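Local coordinates for uncharacterized sugar kinase PH1459 (Pyrococcus horikoshii, PDB 3EWM), which probably phosphorylates a sugar such as fructose at the expense of ATP, as a member of the PfkB family of carbohydrate kinases, at residues V237-A251 / V275-T288. Residues are numbered along the deposited sequence; the frame is centred on the assembly and turned at random.
Sequences VNPLDTTGAGDAFMA and VAALSTQKRGAWST
T280 and L240 bury the most surface here, with D241 next, and together they show how a loop can be pinned through backbone atoms while side chains fill in around it. The carbonyl oxygen of T280 receives two consecutive amides: D241 N at 2.8 Å, nearly straight at hydrogen, and, more weakly, L240 N. With OG1 of T280 between the backbone N and the carbonyl carbon (chi1 71°), the hydroxyl reaches A277 O at 2.7 Å and CG2 points to CG2 of T242; CB packs on CB of P239 at 3.7 Å. L240, its CG anti to the backbone N (chi1 -180°), extends towards R283 and lays CD2 3.7 Å above the centre of one guanidinium face. The carboxylate of D241 joins the two segments. OD2 takes the amide of G284 from above the carboxylate plane at 2.8 Å, while OD1 accepts the amide of T243, two residues on, making an Asx turn, and also T243 OG1 at 2.6 Å. This loop runs into helix 245-259 through the PfkB family's GAGD motif, whose aspartate is the catalytic base in ribokinase relatives and whose glycine-rich turn forms their anion hole, roles probably kept here. Replacing D241 by an alanine is likely to leave G284 N without its carboxylate partner and the amide and hydroxyl of T243 without the acceptor that holds the turn. Further along, G244 passes close to S287; a side chain on G244 would collide with S287 OG. A water lies within hydrogen-bonding distance of D241 O, S279 OG and S287 OG. Helix segments 245-251 and 275-279 run roughly antiparallel (149°), and there A248 CB meets S279 CB at 3.6 Å; T288 OG1, from the later loop, touches A248 CB at 3.4 Å.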
loop_
_atom_site.group_PDB
_atom_site.type_symbol
_atom_site.label_atom_id
_atom_site.label_comp_id
_atom_site.label_asym_id
_atom_site.label_seq_id
_atom_site.Cartn_x
_atom_site.Cartn_y
_atom_site.Cartn_z
ATOM N N VAL A 237 -3.690 34.331 8.413
ATOM C CA VAL A 237 -2.405 33.655 8.445
ATOM C C VAL A 237 -1.773 33.650 7.065
ATOM O O VAL A 237 -2.455 33.842 6.047
ATOM C CB VAL A 237 -2.522 32.198 8.976
ATOM C CG1 VAL A 237 -2.954 32.194 10.428
ATOM C CG2 VAL A 237 -3.477 31.352 8.110
ATOM N N ASN A 238 -0.460 33.483 7.056
ATOM C CA ASN A 238 0.274 33.151 5.852
ATOM C C ASN A 238 0.733 31.704 5.993
ATOM O O ASN A 238 1.788 31.436 6.563
ATOM C CB ASN A 238 1.438 34.126 5.646
ATOM C CG ASN A 238 0.953 35.528 5.317
ATOM O OD1 ASN A 238 -0.186 35.714 4.897
ATOM N ND2 ASN A 238 1.805 36.515 5.519
ATOM N N PRO A 239 -0.091 30.759 5.503
ATOM C CA PRO A 239 0.139 29.354 5.819
ATOM C C PRO A 239 1.337 28.772 5.082
ATOM O O PRO A 239 1.533 29.033 3.881
ATOM C CB PRO A 239 -1.157 28.672 5.360
ATOM C CG PRO A 239 -1.694 29.565 4.293
ATOM C CD PRO A 239 -1.271 30.951 4.635
ATOM N N LEU A 240 2.135 28.011 5.819
ATOM C CA LEU A 240 3.141 27.146 5.234
ATOM C C LEU A 240 2.465 25.881 4.703
ATOM O O LEU A 240 2.703 25.466 3.565
ATOM C CB LEU A 240 4.205 26.777 6.274
ATOM C CG LEU A 240 5.336 25.866 5.778
ATOM C CD1 LEU A 240 6.075 26.508 4.604
ATOM C CD2 LEU A 240 6.299 25.481 6.897
ATOM N N ASP A 241 1.624 25.273 5.541
ATOM C CA ASP A 241 0.990 23.994 5.234
ATOM C C ASP A 241 -0.285 23.854 6.084
ATOM O O ASP A 241 -0.218 23.899 7.315
ATOM C CB ASP A 241 1.975 22.862 5.541
ATOM C CG ASP A 241 1.532 21.514 4.998
ATOM O OD1 ASP A 241 0.410 21.403 4.459
ATOM O OD2 ASP A 241 2.331 20.552 5.111
ATOM N N THR A 242 -1.439 23.711 5.424
ATOM C CA THR A 242 -2.710 23.556 6.145
ATOM C C THR A 242 -3.173 22.099 6.246
ATOM O O THR A 242 -4.267 21.833 6.744
ATOM C CB THR A 242 -3.850 24.364 5.484
ATOM O OG1 THR A 242 -4.033 23.889 4.152
ATOM C CG2 THR A 242 -3.540 25.866 5.462
ATOM N N THR A 243 -2.347 21.161 5.788
ATOM C CA THR A 243 -2.724 19.739 5.768
ATOM C C THR A 243 -3.210 19.241 7.126
ATOM O O THR A 243 -4.212 18.518 7.212
ATOM C CB THR A 243 -1.555 18.835 5.315
ATOM O OG1 THR A 243 -1.050 19.305 4.061
ATOM C CG2 THR A 243 -2.048 17.389 5.158
ATOM N N GLY A 244 -2.495 19.619 8.177
ATOM C CA GLY A 244 -2.826 19.157 9.524
ATOM C C GLY A 244 -3.791 20.019 10.310
ATOM O O GLY A 244 -4.087 19.704 11.463
ATOM N N ALA A 245 -4.287 21.096 9.700
ATOM C CA ALA A 245 -5.101 22.105 10.405
ATOM C C ALA A 245 -6.398 21.571 10.989
ATOM O O ALA A 245 -6.792 21.978 12.079
ATOM C CB ALA A 245 -5.409 23.316 9.497
ATOM N N GLY A 246 -7.043 20.663 10.262
ATOM C CA GLY A 246 -8.333 20.113 10.662
ATOM C C GLY A 246 -8.172 19.232 11.888
ATOM O O GLY A 246 -8.956 19.302 12.836
ATOM N N ASP A 247 -7.149 18.401 11.859
ATOM C CA ASP A 247 -6.878 17.523 12.997
ATOM C C ASP A 247 -6.315 18.289 14.192
ATOM O O ASP A 247 -6.594 17.938 15.325
ATOM C CB ASP A 247 -5.991 16.378 12.585
ATOM C CG ASP A 247 -6.680 15.456 11.593
ATOM O OD1 ASP A 247 -7.930 15.341 11.634
ATOM O OD2 ASP A 247 -5.979 14.865 10.768
ATOM N N ALA A 248 -5.505 19.309 13.917
ATOM C CA ALA A 248 -5.060 20.263 14.935
ATOM C C ALA A 248 -6.269 20.935 15.597
ATOM O O ALA A 248 -6.360 21.015 16.827
ATOM C CB ALA A 248 -4.167 21.296 14.316
ATOM N N PHE A 249 -7.182 21.424 14.762
ATOM C CA PHE A 249 -8.416 22.005 15.231
ATOM C C PHE A 249 -9.204 21.023 16.118
ATOM O O PHE A 249 -9.632 21.384 17.208
ATOM C CB PHE A 249 -9.256 22.485 14.039
ATOM C CG PHE A 249 -10.657 22.834 14.404
ATOM C CD1 PHE A 249 -10.949 24.070 14.959
ATOM C CD2 PHE A 249 -11.683 21.940 14.181
ATOM C CE1 PHE A 249 -12.256 24.408 15.312
ATOM C CE2 PHE A 249 -12.998 22.266 14.524
ATOM C CZ PHE A 249 -13.274 23.509 15.094
HETATM N N MSE A 250 -9.385 19.784 15.656
HETATM C CA MSE A 250 -10.075 18.775 16.473
HETATM C C MSE A 250 -9.388 18.594 17.821
HETATM O O MSE A 250 -10.042 18.597 18.860
HETATM C CB MSE A 250 -10.171 17.420 15.739
HETATM C CG MSE A 250 -10.992 16.364 16.469
HETATM SE SE MSE A 250 -12.775 16.992 16.989
HETATM C CE MSE A 250 -13.844 15.470 16.344
ATOM N N ALA A 251 -8.070 18.414 17.794
ATOM C CA ALA A 251 -7.310 18.256 19.030
ATOM C C ALA A 251 -7.576 19.414 19.998
ATOM O O ALA A 251 -7.903 19.193 21.158
ATOM C CB ALA A 251 -5.825 18.132 18.732
ATOM N N VAL A 275 -4.899 27.507 17.732
ATOM C CA VAL A 275 -4.220 26.242 17.443
ATOM C C VAL A 275 -4.194 25.948 15.944
ATOM O O VAL A 275 -3.123 25.655 15.394
ATOM C CB VAL A 275 -4.810 25.073 18.242
ATOM C CG1 VAL A 275 -4.190 23.693 17.762
ATOM C CG2 VAL A 275 -4.580 25.310 19.727
ATOM N N ALA A 276 -5.362 26.032 15.293
ATOM C CA ALA A 276 -5.444 25.851 13.846
ATOM C C ALA A 276 -4.554 26.845 13.107
ATOM O O ALA A 276 -3.798 26.450 12.219
ATOM C CB ALA A 276 -6.888 25.946 13.332
ATOM N N ALA A 277 -4.641 28.121 13.485
ATOM C CA ALA A 277 -3.846 29.165 12.832
ATOM C C ALA A 277 -2.365 28.820 12.932
ATOM O O ALA A 277 -1.644 28.798 11.924
ATOM C CB ALA A 277 -4.121 30.528 13.478
ATOM N N LEU A 278 -1.927 28.521 14.154
ATOM C CA LEU A 278 -0.526 28.178 14.400
ATOM C C LEU A 278 -0.122 26.874 13.712
ATOM O O LEU A 278 1.025 26.729 13.304
ATOM C CB LEU A 278 -0.211 28.115 15.898
ATOM C CG LEU A 278 -0.191 29.384 16.768
ATOM C CD1 LEU A 278 0.429 29.043 18.112
ATOM C CD2 LEU A 278 0.538 30.554 16.122
ATOM N N SER A 279 -1.066 25.943 13.554
ATOM C CA SER A 279 -0.767 24.682 12.855
ATOM C C SER A 279 -0.350 24.900 11.411
ATOM O O SER A 279 0.361 24.064 10.832
ATOM C CB SER A 279 -1.944 23.697 12.896
ATOM O OG SER A 279 -2.968 24.072 12.006
ATOM N N THR A 280 -0.796 26.011 10.824
ATOM C CA THR A 280 -0.504 26.285 9.420
ATOM C C THR A 280 0.964 26.595 9.170
ATOM O O THR A 280 1.390 26.634 8.021
ATOM C CB THR A 280 -1.334 27.430 8.832
ATOM O OG1 THR A 280 -0.886 28.679 9.383
ATOM C CG2 THR A 280 -2.833 27.230 9.090
ATOM N N GLN A 281 1.720 26.825 10.239
ATOM C CA GLN A 281 3.124 27.189 10.141
ATOM C C GLN A 281 4.018 25.949 10.207
ATOM O O GLN A 281 5.230 26.059 10.086
ATOM C CB GLN A 281 3.489 28.179 11.249
ATOM C CG GLN A 281 2.611 29.407 11.252
ATOM C CD GLN A 281 2.626 30.114 9.911
ATOM O OE1 GLN A 281 1.651 30.076 9.154
ATOM N NE2 GLN A 281 3.740 30.738 9.598
ATOM N N LYS A 282 3.392 24.782 10.368
ATOM C CA LYS A 282 4.081 23.518 10.555
ATOM C C LYS A 282 3.687 22.549 9.424
ATOM O O LYS A 282 2.516 22.480 9.023
ATOM C CB LYS A 282 3.734 22.927 11.939
ATOM C CG LYS A 282 4.123 23.835 13.152
ATOM C CD LYS A 282 3.606 23.303 14.499
ATOM C CE LYS A 282 4.720 23.231 15.569
ATOM N NZ LYS A 282 4.531 22.040 16.487
ATOM N N ARG A 283 4.664 21.816 8.894
ATOM C CA ARG A 283 4.405 20.901 7.780
ATOM C C ARG A 283 3.795 19.578 8.207
ATOM O O ARG A 283 4.126 19.041 9.273
ATOM C CB ARG A 283 5.697 20.607 7.019
ATOM C CG ARG A 283 6.221 21.786 6.259
ATOM C CD ARG A 283 7.492 21.416 5.529
ATOM N NE ARG A 283 8.305 22.599 5.272
ATOM C CZ ARG A 283 8.070 23.468 4.292
ATOM N NH1 ARG A 283 7.037 23.288 3.470
ATOM N NH2 ARG A 283 8.872 24.523 4.140
ATOM N N GLY A 284 2.927 19.042 7.352
ATOM C CA GLY A 284 2.469 17.659 7.478
ATOM C C GLY A 284 1.206 17.440 8.290
ATOM O O GLY A 284 0.579 18.394 8.795
ATOM N N ALA A 285 0.842 16.170 8.409
ATOM C CA ALA A 285 -0.396 15.763 9.076
ATOM C C ALA A 285 -0.407 15.996 10.590
ATOM O O ALA A 285 -1.484 16.055 11.198
ATOM C CB ALA A 285 -0.716 14.298 8.755
ATOM N N TRP A 286 0.777 16.124 11.203
ATOM C CA TRP A 286 0.877 16.415 12.638
ATOM C C TRP A 286 1.414 17.815 12.826
ATOM O O TRP A 286 2.608 18.018 13.094
ATOM C CB TRP A 286 1.810 15.437 13.366
ATOM C CG TRP A 286 1.356 14.026 13.341
ATOM C CD1 TRP A 286 0.169 13.548 12.860
ATOM C CD2 TRP A 286 2.063 12.900 13.855
ATOM N NE1 TRP A 286 0.101 12.195 13.018
ATOM C CE2 TRP A 286 1.248 11.763 13.634
ATOM C CE3 TRP A 286 3.313 12.732 14.468
ATOM C CZ2 TRP A 286 1.627 10.482 14.026
ATOM C CZ3 TRP A 286 3.695 11.439 14.852
ATOM C CH2 TRP A 286 2.855 10.339 14.627
ATOM N N SER A 287 0.526 18.781 12.676
ATOM C CA SER A 287 0.939 20.164 12.635
ATOM C C SER A 287 0.525 20.940 13.894
ATOM O O SER A 287 0.825 22.125 14.006
ATOM C CB SER A 287 0.386 20.821 11.370
ATOM O OG SER A 287 -0.999 20.989 11.498
ATOM N N THR A 288 -0.124 20.274 14.847
ATOM C CA THR A 288 -0.581 20.945 16.067
ATOM C C THR A 288 0.632 21.565 16.767
ATOM O O THR A 288 1.616 20.878 16.981
ATOM C CB THR A 288 -1.239 19.966 17.052
ATOM O OG1 THR A 288 -2.330 19.307 16.408
ATOM C CG2 THR A 288 -1.730 20.696 18.323
HETATM O O HOH W 1 -1.900 22.659 9.486
HETATM O O HOH W 2 -2.288 17.967 12.567
HETATM O O HOH W 3 0.295 20.920 8.006
HETATM O O HOH W 4 -3.744 15.884 9.684
#